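Local structure of hemolysin-related protein (Vibrio cholerae serotype O1, 5V6F) at residues A[24-29]-A[38-43]; A[67-72]-A[106-111]; A[82-87]-A[98-103]; A[120-125]-A[132-137]. The protein binds mannose-containing glycans through the second beta-prism lectin domain of RbmC, the part described here, and probably works as a biofilm protein. All blocks are in the same frame, centred on the assembly; numbering follows the deposited sequence.

The four contacts sample all three antiparallel sheets of this beta-prism domain. Contact 1 joins strand 24-29 to the loop after strand 33-37; contacts 2 and 3 share the sheet of strands 65-75 and 80-89, their centres about 9 Å apart; contact 4 is the hairpin 121-126/131-137. Along the chain contact 1 comes first, contact 2 spans contact 3, and contact 4 follows. Inside, Met25 and Leu27 of contact 1 meet Phe87 and Ile85 of contact 3, Met25 also reaches Ile122 of contact 4, and Phe134 of contact 4 touches Val70 of contact 2 and Ile82 of contact 3. The sheets thus share one apolar core, which probably supports the glycan site at the end nearest contacts 1 and 3.

Contact 1: residues A[24-29]-A[38-43]; sequences LMYLRS and TTVNNL
Tyr26 and Val40 lie side by side and point the same way, with methyl CG1 of Val40 over one face of the ring, 3.7 Å from the Tyr26 centroid: a CH-pi contact. With its CG anti to the carbonyl carbon (chi1 -78°), Tyr26 also sets its ring against the loop backbone. Ring atom CD1 stands 3.5 Å from Thr39 C, while the carbonyl end of Thr38 lies at the ring edge. Farther along, the two methyls of Leu43 divide the work: CD1 meets Tyr26 CB, and CD2 presses on the strand backbone, 3.6 Å from Arg28 N. No direct hydrogen bond crosses; a water instead accepts from Leu24 N (3.1 Å) and donates to Thr38 O (2.9 Å). Hydrogen bonds hold the loop in shape. Asn42 OD1 takes the N-H groups of both Thr38 and Thr39, Asn42 ND2 gives a nearly straight bond to Thr38 OG1 (3.0 Å), and Thr39 OG1 closes an ST turn with Asn41 N. In the sheet, strand 24-29 runs between strands 33-37 and 55-61; Met25 and Leu27 face strand 80-89 in the core, and Arg28 NH1 hydrogen-bonds to Gly46 O and Gly53 O, Gly53 being part of the glycan pocket.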
loop_
_atom_site.group_PDB
_atom_site.type_symbol
_atom_site.label_atom_id
_atom_site.label_comp_id
_atom_site.label_asym_id
_atom_site.label_seq_id
_atom_site.Cartn_x
_atom_site.Cartn_y
_atom_site.Cartn_z
ATOM N N LEU A 24 9.147 -9.260 -0.574
ATOM C CA LEU A 24 7.695 -9.365 -0.673
ATOM C C LEU A 24 7.002 -8.224 0.059
ATOM O O LEU A 24 7.433 -7.806 1.140
ATOM C CB LEU A 24 7.198 -10.696 -0.105
ATOM C CG LEU A 24 7.684 -11.957 -0.820
ATOM C CD1 LEU A 24 7.225 -13.203 -0.071
ATOM C CD2 LEU A 24 7.203 -11.994 -2.259
ATOM N N MET A 25 5.912 -7.742 -0.539
ATOM C CA MET A 25 4.996 -6.792 0.079
ATOM C C MET A 25 3.634 -7.464 0.194
ATOM O O MET A 25 3.083 -7.926 -0.813
ATOM C CB MET A 25 4.903 -5.511 -0.752
ATOM C CG MET A 25 3.982 -4.452 -0.201
ATOM S SD MET A 25 3.879 -3.088 -1.371
ATOM C CE MET A 25 2.825 -1.951 -0.476
ATOM N N TYR A 26 3.105 -7.534 1.414
ATOM C CA TYR A 26 1.815 -8.151 1.686
ATOM C C TYR A 26 0.780 -7.075 1.983
ATOM O O TYR A 26 1.081 -6.075 2.643
ATOM C CB TYR A 26 1.902 -9.122 2.869
ATOM C CG TYR A 26 2.525 -10.459 2.544
ATOM C CD1 TYR A 26 3.895 -10.658 2.660
ATOM C CD2 TYR A 26 1.740 -11.532 2.137
ATOM C CE1 TYR A 26 4.468 -11.887 2.367
ATOM C CE2 TYR A 26 2.305 -12.761 1.838
ATOM C CZ TYR A 26 3.667 -12.932 1.955
ATOM O OH TYR A 26 4.235 -14.157 1.668
ATOM N N LEU A 27 -0.444 -7.290 1.501
ATOM C CA LEU A 27 -1.530 -6.348 1.705
ATOM C C LEU A 27 -2.812 -7.091 2.038
ATOM O O LEU A 27 -3.085 -8.158 1.478
ATOM C CB LEU A 27 -1.773 -5.484 0.463
ATOM C CG LEU A 27 -0.612 -4.622 -0.031
ATOM C CD1 LEU A 27 0.230 -5.370 -1.061
ATOM C CD2 LEU A 27 -1.146 -3.315 -0.596
ATOM N N ARG A 28 -3.586 -6.523 2.961
ATOM C CA ARG A 28 -5.002 -6.831 3.102
ATOM C C ARG A 28 -5.794 -5.699 2.468
ATOM O O ARG A 28 -5.486 -4.523 2.690
ATOM C CB ARG A 28 -5.399 -7.004 4.570
ATOM C CG ARG A 28 -5.092 -8.384 5.130
ATOM C CD ARG A 28 -5.767 -8.621 6.483
ATOM N NE ARG A 28 -4.985 -8.102 7.608
ATOM C CZ ARG A 28 -5.229 -6.966 8.262
ATOM N NH1 ARG A 28 -6.243 -6.175 7.924
ATOM N NH2 ARG A 28 -4.446 -6.612 9.272
ATOM N N SER A 29 -6.799 -6.046 1.667
ATOM C CA SER A 29 -7.558 -5.031 0.959
ATOM C C SER A 29 -8.990 -5.504 0.752
ATOM O O SER A 29 -9.282 -6.705 0.746
ATOM C CB SER A 29 -6.911 -4.682 -0.392
ATOM O OG SER A 29 -6.960 -5.779 -1.297
ATOM N N THR A 38 5.590 -6.614 5.133
ATOM C CA THR A 38 6.600 -7.314 4.353
ATOM C C THR A 38 6.676 -8.802 4.671
ATOM O O THR A 38 7.432 -9.523 4.009
ATOM C CB THR A 38 7.979 -6.673 4.568
ATOM O OG1 THR A 38 8.326 -6.718 5.957
ATOM C CG2 THR A 38 7.967 -5.221 4.094
ATOM N N THR A 39 5.921 -9.276 5.659
ATOM C CA THR A 39 5.719 -10.692 5.917
ATOM C C THR A 39 4.235 -10.912 6.151
ATOM O O THR A 39 3.463 -9.963 6.303
ATOM C CB THR A 39 6.505 -11.183 7.141
ATOM O OG1 THR A 39 5.917 -10.641 8.331
ATOM C CG2 THR A 39 7.959 -10.763 7.055
ATOM N N VAL A 40 3.835 -12.183 6.204
ATOM C CA VAL A 40 2.444 -12.502 6.500
ATOM C C VAL A 40 2.053 -12.136 7.921
ATOM O O VAL A 40 0.855 -12.072 8.224
ATOM C CB VAL A 40 2.153 -13.998 6.260
ATOM C CG1 VAL A 40 2.301 -14.333 4.786
ATOM C CG2 VAL A 40 3.059 -14.872 7.107
ATOM N N ASN A 41 3.028 -11.870 8.793
ATOM C CA ASN A 41 2.768 -11.622 10.204
ATOM C C ASN A 41 2.839 -10.156 10.608
ATOM O O ASN A 41 2.290 -9.802 11.656
ATOM C CB ASN A 41 3.767 -12.394 11.074
ATOM C CG ASN A 41 3.518 -13.882 11.071
ATOM O OD1 ASN A 41 2.410 -14.338 10.793
ATOM N ND2 ASN A 41 4.551 -14.649 11.392
ATOM N N ASN A 42 3.506 -9.296 9.835
ATOM C CA ASN A 42 3.819 -7.954 10.318
ATOM C C ASN A 42 3.025 -6.855 9.613
ATOM O O ASN A 42 3.453 -5.695 9.615
ATOM C CB ASN A 42 5.325 -7.684 10.213
ATOM C CG ASN A 42 5.814 -7.499 8.784
ATOM O OD1 ASN A 42 5.036 -7.455 7.832
ATOM N ND2 ASN A 42 7.129 -7.369 8.638
ATOM N N LEU A 43 1.862 -7.174 9.050
ATOM C CA LEU A 43 1.075 -6.147 8.379
ATOM C C LEU A 43 0.688 -5.034 9.348
ATOM O O LEU A 43 0.363 -5.279 10.514
ATOM C CB LEU A 43 -0.176 -6.752 7.744
ATOM C CG LEU A 43 0.062 -7.506 6.429
ATOM C CD1 LEU A 43 0.431 -8.957 6.691
ATOM C CD2 LEU A 43 -1.156 -7.417 5.520
HETATM O O HOH W 1 9.839 -9.155 2.405
#

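Contact 2: residues A[67-72]-A[106-111]; sequences SVEVTS and KKVETY. With SO4 (sulfate ion), chain D.
Ser72 and Lys107 form the last of three antiparallel hydrogen-bonded pairs joining the strands, with Ser72 N giving to Lys107 O at 3.0 Å and Lys107 N to Ser72 O at 2.8 Å. On the face that carries both side chains, the extended lysine chain runs past the serine, Lys107 CE lying 3.9 Å from Ser72 CB, on its way to Glu109. There Lys107 NZ makes a salt bridge with Glu109 OE2 (2.9 Å), reaching it from above the carboxylate plane; the same NZ also binds Gly8 O. The other oxygen, Glu109 OE1, accepts from Gly8 N and from a water that links it to Val70 O and Ser72 OG. At the far end Tyr111 has its CG anti to the backbone N (chi1 174°), and the ring leads away from strand 67-72, its OH bonding to Tyr138 OH. Of the Tyr111 side chain, CB packs on Val68 CG2, at 4.2 Å. On the opposite face Glu69 CG meets Val108 CG1 at 3.4 Å. Strand 106-112 is an outermost strand of its sheet, and its pairing with strand 65-75, the first of the four in the chain, gives the Greek-key order of a beta-prism sheet.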
loop_
_atom_site.group_PDB
_atom_site.type_symbol
_atom_site.label_atom_id
_atom_site.label_comp_id
_atom_site.label_asym_id
_atom_site.label_seq_id
_atom_site.Cartn_x
_atom_site.Cartn_y
_atom_site.Cartn_z
ATOM N N SER A 67 6.303 -0.044 -11.280
ATOM C CA SER A 67 5.689 1.221 -10.908
ATOM C C SER A 67 4.427 0.968 -10.099
ATOM O O SER A 67 3.864 -0.131 -10.108
ATOM C CB SER A 67 5.358 2.055 -12.148
ATOM O OG SER A 67 4.376 1.402 -12.938
ATOM N N VAL A 68 3.985 2.014 -9.403
ATOM C CA VAL A 68 2.723 1.992 -8.678
ATOM C C VAL A 68 1.878 3.172 -9.126
ATOM O O VAL A 68 2.392 4.235 -9.489
ATOM C CB VAL A 68 2.918 2.025 -7.144
ATOM C CG1 VAL A 68 3.586 0.744 -6.666
ATOM C CG2 VAL A 68 3.730 3.250 -6.722
ATOM N N GLU A 69 0.567 2.962 -9.108
ATOM C CA GLU A 69 -0.430 4.002 -9.324
ATOM C C GLU A 69 -1.343 3.941 -8.110
ATOM O O GLU A 69 -2.100 2.978 -7.954
ATOM C CB GLU A 69 -1.194 3.763 -10.625
ATOM C CG GLU A 69 -2.170 4.840 -11.029
ATOM C CD GLU A 69 -2.829 4.526 -12.358
ATOM O OE1 GLU A 69 -3.856 3.817 -12.365
ATOM O OE2 GLU A 69 -2.300 4.964 -13.401
ATOM N N VAL A 70 -1.244 4.937 -7.234
ATOM C CA VAL A 70 -1.891 4.912 -5.926
ATOM C C VAL A 70 -3.063 5.880 -5.955
ATOM O O VAL A 70 -2.880 7.076 -6.210
ATOM C CB VAL A 70 -0.911 5.282 -4.803
ATOM C CG1 VAL A 70 -1.601 5.224 -3.440
ATOM C CG2 VAL A 70 0.298 4.360 -4.827
ATOM N N THR A 71 -4.258 5.369 -5.681
ATOM C CA THR A 71 -5.455 6.195 -5.592
ATOM C C THR A 71 -5.813 6.384 -4.122
ATOM O O THR A 71 -5.977 5.406 -3.383
ATOM C CB THR A 71 -6.619 5.568 -6.359
ATOM O OG1 THR A 71 -6.229 5.344 -7.719
ATOM C CG2 THR A 71 -7.837 6.490 -6.341
ATOM N N SER A 72 -5.932 7.640 -3.705
ATOM C CA SER A 72 -6.307 7.991 -2.344
ATOM C C SER A 72 -7.498 8.931 -2.406
ATOM O O SER A 72 -7.739 9.583 -3.423
ATOM C CB SER A 72 -5.148 8.664 -1.595
ATOM O OG SER A 72 -3.959 7.899 -1.672
ATOM N N LYS A 106 -10.710 12.350 -4.815
ATOM C CA LYS A 106 -9.611 11.425 -5.023
ATOM C C LYS A 106 -8.407 12.120 -5.644
ATOM O O LYS A 106 -8.507 13.177 -6.273
ATOM C CB LYS A 106 -10.053 10.256 -5.905
ATOM C CG LYS A 106 -11.071 9.333 -5.232
ATOM C CD LYS A 106 -11.433 8.120 -6.085
ATOM C CE LYS A 106 -12.144 8.504 -7.376
ATOM N NZ LYS A 106 -13.376 9.298 -7.131
ATOM N N LYS A 107 -7.249 11.513 -5.426
ATOM C CA LYS A 107 -6.020 11.855 -6.122
ATOM C C LYS A 107 -5.363 10.561 -6.571
ATOM O O LYS A 107 -5.586 9.500 -5.983
ATOM C CB LYS A 107 -5.058 12.651 -5.235
ATOM C CG LYS A 107 -4.594 11.903 -3.997
ATOM C CD LYS A 107 -3.526 12.685 -3.253
ATOM C CE LYS A 107 -3.034 11.928 -2.024
ATOM N NZ LYS A 107 -1.846 12.577 -1.398
ATOM N N VAL A 108 -4.559 10.654 -7.626
ATOM C CA VAL A 108 -3.805 9.520 -8.140
ATOM C C VAL A 108 -2.341 9.923 -8.216
ATOM O O VAL A 108 -2.005 10.948 -8.818
ATOM C CB VAL A 108 -4.319 9.065 -9.519
ATOM C CG1 VAL A 108 -3.565 7.819 -9.993
ATOM C CG2 VAL A 108 -5.809 8.798 -9.466
ATOM N N GLU A 109 -1.476 9.124 -7.596
ATOM C CA GLU A 109 -0.043 9.378 -7.552
ATOM C C GLU A 109 0.671 8.198 -8.195
ATOM O O GLU A 109 0.469 7.047 -7.787
ATOM C CB GLU A 109 0.417 9.606 -6.109
ATOM C CG GLU A 109 -0.203 10.856 -5.491
ATOM C CD GLU A 109 -0.095 10.917 -3.979
ATOM O OE1 GLU A 109 -0.271 9.875 -3.312
ATOM O OE2 GLU A 109 0.151 12.022 -3.454
ATOM N N THR A 110 1.490 8.484 -9.204
ATOM C CA THR A 110 2.148 7.468 -10.015
ATOM C C THR A 110 3.653 7.604 -9.844
ATOM O O THR A 110 4.190 8.718 -9.879
ATOM C CB THR A 110 1.756 7.605 -11.490
ATOM O OG1 THR A 110 0.330 7.532 -11.620
ATOM C CG2 THR A 110 2.382 6.499 -12.322
ATOM N N TYR A 111 4.329 6.474 -9.651
ATOM C CA TYR A 111 5.750 6.482 -9.342
ATOM C C TYR A 111 6.398 5.222 -9.888
ATOM O O TYR A 111 5.859 4.123 -9.734
ATOM C CB TYR A 111 5.977 6.579 -7.830
ATOM C CG TYR A 111 7.424 6.461 -7.423
ATOM C CD1 TYR A 111 8.262 7.565 -7.453
ATOM C CD2 TYR A 111 7.950 5.246 -7.001
ATOM C CE1 TYR A 111 9.586 7.466 -7.079
ATOM C CE2 TYR A 111 9.271 5.136 -6.623
ATOM C CZ TYR A 111 10.086 6.252 -6.665
ATOM O OH TYR A 111 11.406 6.156 -6.293
HETATM S S SO4 D . -13.669 13.197 -7.226
HETATM O O1 SO4 D . -13.133 14.497 -6.824
HETATM O O2 SO4 D . -14.917 12.940 -6.508
HETATM O O3 SO4 D . -12.696 12.161 -6.912
HETATM O O4 SO4 D . -13.923 13.209 -8.665
HETATM O O HOH W 2 -1.166 7.117 -13.845
HETATM O O HOH W 3 -2.715 8.769 -3.954
#

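Contact 3: residues A[82-87]-A[98-103]; sequences IVAIKF and GSTHYA
Val83 and Ser99 meet where a classic beta bulge, formed by Val83 and Ala84 opposite Thr71, distorts strand 80-89 of this beta-prism sheet. The tight part is small and centred on one carbonyl. Val83 O accepts the single hydrogen bond of the contact, from Ser99 N at 2.9 Å, with the donor tilted out of the carbonyl plane, and it also receives a CA-H contact from Gly98 CA at 3.2 Å. Gly98, with a positive phi (79°) and no CB to run into Val83 O, brings its CA to 4.2 Å from Ala84 CA. Next to it the carbonyl of Ser99 is wedged among apolar groups, with Val83 CG2 only 3.3 Å from Ser99 O and Ala84 CB 3.6 Å from the same oxygen. Beyond this knot the chain swings outward and the packing thins to single methyl contacts. Thr100 CG2 rests on Ala84 CB at 3.9 Å and also on Thr71, while Ala103 CB reaches Val83 CG1 at 4.0 Å. Between these two returns to the strand lies the solvent side, where His101 is exposed and makes no contact with residues 82-87. Tyr102, leading away as well, stacks its ring on Phe31, a residue of the glycan pocket, so the loop passes close to the sugar site. Within the loop an ST turn fixes the bend: Ser99 OG, anti to its own backbone N, accepts from His101 N at 3.0 Å.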
loop_
_atom_site.group_PDB
_atom_site.type_symbol
_atom_site.label_atom_id
_atom_site.label_comp_id
_atom_site.label_asym_id
_atom_site.label_seq_id
_atom_site.Cartn_x
_atom_site.Cartn_y
_atom_site.Cartn_z
ATOM N N ILE A 82 -5.641 5.628 1.591
ATOM C CA ILE A 82 -5.364 4.963 0.324
ATOM C C ILE A 82 -6.466 3.946 0.082
ATOM O O ILE A 82 -6.749 3.102 0.942
ATOM C CB ILE A 82 -3.977 4.300 0.348
ATOM C CG1 ILE A 82 -2.885 5.377 0.415
ATOM C CG2 ILE A 82 -3.796 3.383 -0.875
ATOM C CD1 ILE A 82 -1.454 4.842 0.453
ATOM N N VAL A 83 -7.103 4.026 -1.083
ATOM C CA VAL A 83 -8.196 3.124 -1.409
ATOM C C VAL A 83 -7.824 2.109 -2.485
ATOM O O VAL A 83 -8.441 1.036 -2.533
ATOM C CB VAL A 83 -9.472 3.895 -1.813
ATOM C CG1 VAL A 83 -9.991 4.697 -0.621
ATOM C CG2 VAL A 83 -9.228 4.805 -3.016
ATOM N N ALA A 84 -6.825 2.390 -3.323
ATOM C CA ALA A 84 -6.430 1.436 -4.346
ATOM C C ALA A 84 -4.962 1.625 -4.691
ATOM O O ALA A 84 -4.438 2.743 -4.666
ATOM C CB ALA A 84 -7.286 1.581 -5.608
ATOM N N ILE A 85 -4.303 0.513 -5.012
ATOM C CA ILE A 85 -2.947 0.530 -5.549
ATOM C C ILE A 85 -2.902 -0.396 -6.748
ATOM O O ILE A 85 -3.249 -1.579 -6.642
ATOM C CB ILE A 85 -1.885 0.090 -4.525
ATOM C CG1 ILE A 85 -2.006 0.882 -3.225
ATOM C CG2 ILE A 85 -0.485 0.279 -5.119
ATOM C CD1 ILE A 85 -1.241 0.263 -2.083
ATOM N N LYS A 86 -2.456 0.135 -7.881
ATOM C CA LYS A 86 -2.172 -0.666 -9.060
ATOM C C LYS A 86 -0.665 -0.885 -9.138
ATOM O O LYS A 86 0.101 0.079 -9.232
ATOM C CB LYS A 86 -2.687 0.018 -10.324
ATOM C CG LYS A 86 -2.394 -0.742 -11.600
ATOM C CD LYS A 86 -2.896 0.017 -12.813
ATOM C CE LYS A 86 -2.332 -0.557 -14.093
ATOM N NZ LYS A 86 -2.701 0.276 -15.274
ATOM N N PHE A 87 -0.250 -2.146 -9.083
ATOM C CA PHE A 87 1.153 -2.527 -9.186
ATOM C C PHE A 87 1.422 -3.018 -10.604
ATOM O O PHE A 87 0.800 -3.985 -11.052
ATOM C CB PHE A 87 1.498 -3.628 -8.181
ATOM C CG PHE A 87 1.234 -3.265 -6.741
ATOM C CD1 PHE A 87 -0.005 -3.493 -6.170
ATOM C CD2 PHE A 87 2.242 -2.745 -5.946
ATOM C CE1 PHE A 87 -0.241 -3.183 -4.838
ATOM C CE2 PHE A 87 2.012 -2.428 -4.613
ATOM C CZ PHE A 87 0.773 -2.653 -4.061
ATOM N N GLY A 98 -7.631 -3.110 -3.826
ATOM C CA GLY A 98 -8.533 -2.058 -3.403
ATOM C C GLY A 98 -9.502 -1.681 -4.511
ATOM O O GLY A 98 -9.764 -2.452 -5.444
ATOM N N SER A 99 -10.038 -0.467 -4.405
ATOM C CA SER A 99 -11.059 0.011 -5.328
ATOM C C SER A 99 -10.980 1.525 -5.435
ATOM O O SER A 99 -10.632 2.211 -4.474
ATOM C CB SER A 99 -12.468 -0.393 -4.871
ATOM O OG SER A 99 -13.458 0.199 -5.700
ATOM N N THR A 100 -11.336 2.047 -6.607
ATOM C CA THR A 100 -11.448 3.487 -6.798
ATOM C C THR A 100 -12.882 3.990 -6.678
ATOM O O THR A 100 -13.118 5.187 -6.863
ATOM C CB THR A 100 -10.886 3.892 -8.169
ATOM O OG1 THR A 100 -11.677 3.304 -9.213
ATOM C CG2 THR A 100 -9.440 3.444 -8.319
ATOM N N HIS A 101 -13.839 3.121 -6.359
ATOM C CA HIS A 101 -15.251 3.444 -6.523
ATOM C C HIS A 101 -15.954 3.841 -5.232
ATOM O O HIS A 101 -17.132 4.213 -5.281
ATOM C CB HIS A 101 -15.981 2.258 -7.157
ATOM C CG HIS A 101 -15.520 1.948 -8.546
ATOM N ND1 HIS A 101 -16.086 2.525 -9.662
ATOM C CD2 HIS A 101 -14.538 1.135 -8.999
ATOM C CE1 HIS A 101 -15.478 2.073 -10.745
ATOM N NE2 HIS A 101 -14.535 1.228 -10.370
ATOM N N TYR A 102 -15.279 3.793 -4.087
ATOM C CA TYR A 102 -15.918 4.086 -2.809
ATOM C C TYR A 102 -15.246 5.253 -2.100
ATOM O O TYR A 102 -15.157 5.291 -0.869
ATOM C CB TYR A 102 -15.935 2.840 -1.930
ATOM C CG TYR A 102 -16.691 1.710 -2.581
ATOM C CD1 TYR A 102 -16.049 0.822 -3.431
ATOM C CD2 TYR A 102 -18.053 1.553 -2.379
ATOM C CE1 TYR A 102 -16.735 -0.202 -4.043
ATOM C CE2 TYR A 102 -18.754 0.527 -2.987
ATOM C CZ TYR A 102 -18.089 -0.346 -3.821
ATOM O OH TYR A 102 -18.781 -1.368 -4.433
ATOM N N ALA A 103 -14.796 6.240 -2.874
ATOM C CA ALA A 103 -14.189 7.431 -2.310
ATOM C C ALA A 103 -14.448 8.612 -3.228
ATOM O O ALA A 103 -14.518 8.469 -4.454
ATOM C CB ALA A 103 -12.682 7.257 -2.101
#

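Contact 4: residues A[120-125]-A[132-137]; sequences KQINVW and EGFQFV
Gln135 carries CG anti to its backbone N (chi1 174°) and continues extended, while Asn123 has CG anti to its carbonyl carbon (chi1 -61°); these torsions place the two CG atoms, and the amides lie side by side, pointing the same way. Asn123 ND2 gives its N-H to Gln135 OE1 at 3.0 Å. The acceptor lies in the Asn123 amide plane although the two amide planes are turned 63° apart. Both groups have second partners: Asn123 OD1 accepts from Gln121 NE2 at 2.8 Å, and Gln135 NE2 binds Ser4 O, so Gln121, Asn123 and Gln135 are linked in a chain of hydrogen bonds that ends on Ser4 O. The edge of the Trp125 indole continues the row, CH2 standing 3.8 Å from Gln135 OE1 and CE3 3.6 Å from Gly133 O, which lies near the ring plane. The other face is apolar: Ile122 puts CG2 on Phe134 CD2 at 4.2 Å and CG1 at the edge of the Phe136 ring. Classic bulges occur at both ends, Lys120 and Gln121 opposite Val137, and Glu132 and Gly133 opposite Trp125; in the second, Trp125 O accepts from Glu132 N at 2.8 Å and weakly from Gly133 N. The hairpin forms the middle of its sheet, with strand 13-18 beside 121-126 and strand 7-8 beside 131-137, and Phe134 reaches across the prism core to Ile36, Ile82 and Ile85 of the other two sheets.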
loop_
_atom_site.group_PDB
_atom_site.type_symbol
_atom_site.label_atom_id
_atom_site.label_comp_id
_atom_site.label_asym_id
_atom_site.label_seq_id
_atom_site.Cartn_x
_atom_site.Cartn_y
_atom_site.Cartn_z
ATOM N N LYS A 120 14.228 -1.342 0.306
ATOM C CA LYS A 120 14.692 -2.005 1.517
ATOM C C LYS A 120 13.713 -1.888 2.674
ATOM O O LYS A 120 13.799 -2.677 3.621
ATOM C CB LYS A 120 16.055 -1.442 1.947
ATOM C CG LYS A 120 16.019 -0.059 2.584
ATOM C CD LYS A 120 17.429 0.463 2.823
ATOM C CE LYS A 120 17.429 1.778 3.592
ATOM N NZ LYS A 120 18.772 2.427 3.588
ATOM N N GLN A 121 12.773 -0.952 2.606
ATOM C CA GLN A 121 11.865 -0.700 3.711
ATOM C C GLN A 121 10.617 -0.030 3.161
ATOM O O GLN A 121 10.678 0.719 2.183
ATOM C CB GLN A 121 12.546 0.167 4.780
ATOM C CG GLN A 121 11.681 0.567 5.965
ATOM C CD GLN A 121 12.474 1.309 7.024
ATOM O OE1 GLN A 121 13.384 0.752 7.640
ATOM N NE2 GLN A 121 12.138 2.576 7.236
ATOM N N ILE A 122 9.481 -0.339 3.779
ATOM C CA ILE A 122 8.219 0.328 3.497
ATOM C C ILE A 122 7.800 1.037 4.773
ATOM O O ILE A 122 7.662 0.401 5.827
ATOM C CB ILE A 122 7.126 -0.648 3.036
ATOM C CG1 ILE A 122 7.628 -1.534 1.891
ATOM C CG2 ILE A 122 5.876 0.133 2.608
ATOM C CD1 ILE A 122 6.636 -2.610 1.459
ATOM N N ASN A 123 7.623 2.348 4.688
ATOM C CA ASN A 123 6.999 3.095 5.764
ATOM C C ASN A 123 5.500 3.100 5.518
ATOM O O ASN A 123 5.054 3.261 4.381
ATOM C CB ASN A 123 7.545 4.521 5.833
ATOM C CG ASN A 123 9.037 4.560 6.105
ATOM O OD1 ASN A 123 9.565 3.729 6.842
ATOM N ND2 ASN A 123 9.723 5.525 5.509
ATOM N N VAL A 124 4.727 2.877 6.580
ATOM C CA VAL A 124 3.277 2.768 6.491
ATOM C C VAL A 124 2.661 3.637 7.575
ATOM O O VAL A 124 3.056 3.550 8.742
ATOM C CB VAL A 124 2.796 1.312 6.649
ATOM C CG1 VAL A 124 1.292 1.224 6.425
ATOM C CG2 VAL A 124 3.548 0.388 5.693
ATOM N N TRP A 125 1.688 4.458 7.192
ATOM C CA TRP A 125 0.963 5.311 8.123
ATOM C C TRP A 125 -0.446 4.758 8.297
ATOM O O TRP A 125 -1.165 4.562 7.310
ATOM C CB TRP A 125 0.921 6.756 7.622
ATOM C CG TRP A 125 2.234 7.469 7.730
ATOM C CD1 TRP A 125 2.612 8.340 8.711
ATOM C CD2 TRP A 125 3.348 7.371 6.829
ATOM N NE1 TRP A 125 3.887 8.795 8.474
ATOM C CE2 TRP A 125 4.361 8.215 7.327
ATOM C CE3 TRP A 125 3.585 6.654 5.652
ATOM C CZ2 TRP A 125 5.594 8.359 6.689
ATOM C CZ3 TRP A 125 4.808 6.801 5.019
ATOM C CH2 TRP A 125 5.797 7.647 5.539
ATOM N N GLU A 132 -3.381 5.019 5.640
ATOM C CA GLU A 132 -3.436 6.379 5.129
ATOM C C GLU A 132 -2.320 6.680 4.139
ATOM O O GLU A 132 -2.527 7.468 3.211
ATOM C CB GLU A 132 -3.385 7.381 6.282
ATOM C CG GLU A 132 -4.719 7.532 7.001
ATOM C CD GLU A 132 -5.039 6.358 7.906
ATOM O OE1 GLU A 132 -4.220 6.058 8.801
ATOM O OE2 GLU A 132 -6.107 5.735 7.729
ATOM N N GLY A 133 -1.147 6.068 4.299
ATOM C CA GLY A 133 -0.052 6.336 3.385
ATOM C C GLY A 133 1.009 5.260 3.451
ATOM O O GLY A 133 1.040 4.441 4.372
ATOM N N PHE A 134 1.885 5.266 2.445
ATOM C CA PHE A 134 3.069 4.417 2.476
ATOM C C PHE A 134 4.158 5.027 1.606
ATOM O O PHE A 134 3.910 5.908 0.779
ATOM C CB PHE A 134 2.765 2.968 2.047
ATOM C CG PHE A 134 2.633 2.765 0.556
ATOM C CD1 PHE A 134 1.414 2.951 -0.078
ATOM C CD2 PHE A 134 3.718 2.353 -0.203
ATOM C CE1 PHE A 134 1.283 2.751 -1.441
ATOM C CE2 PHE A 134 3.592 2.148 -1.569
ATOM C CZ PHE A 134 2.377 2.349 -2.187
ATOM N N GLN A 135 5.379 4.547 1.821
ATOM C CA GLN A 135 6.557 5.093 1.169
ATOM C C GLN A 135 7.603 4.000 1.029
ATOM O O GLN A 135 7.788 3.190 1.940
ATOM C CB GLN A 135 7.121 6.266 1.975
ATOM C CG GLN A 135 8.433 6.811 1.467
ATOM C CD GLN A 135 8.995 7.875 2.381
ATOM O OE1 GLN A 135 9.017 7.714 3.605
ATOM N NE2 GLN A 135 9.442 8.978 1.795
ATOM N N PHE A 136 8.284 3.992 -0.113
ATOM C CA PHE A 136 9.419 3.107 -0.344
ATOM C C PHE A 136 10.720 3.821 0.010
ATOM O O PHE A 136 10.897 5.001 -0.304
ATOM C CB PHE A 136 9.478 2.665 -1.809
ATOM C CG PHE A 136 8.327 1.799 -2.254
ATOM C CD1 PHE A 136 7.819 0.799 -1.441
ATOM C CD2 PHE A 136 7.766 1.981 -3.507
ATOM C CE1 PHE A 136 6.772 0.004 -1.867
ATOM C CE2 PHE A 136 6.720 1.187 -3.939
ATOM C CZ PHE A 136 6.222 0.199 -3.117
ATOM N N VAL A 137 11.639 3.089 0.634
ATOM C CA VAL A 137 12.945 3.606 1.029
ATOM C C VAL A 137 14.023 2.747 0.380
ATOM O O VAL A 137 13.893 1.521 0.319
ATOM C CB VAL A 137 13.115 3.610 2.564
ATOM C CG1 VAL A 137 14.396 4.320 2.957
ATOM C CG2 VAL A 137 11.906 4.244 3.250
#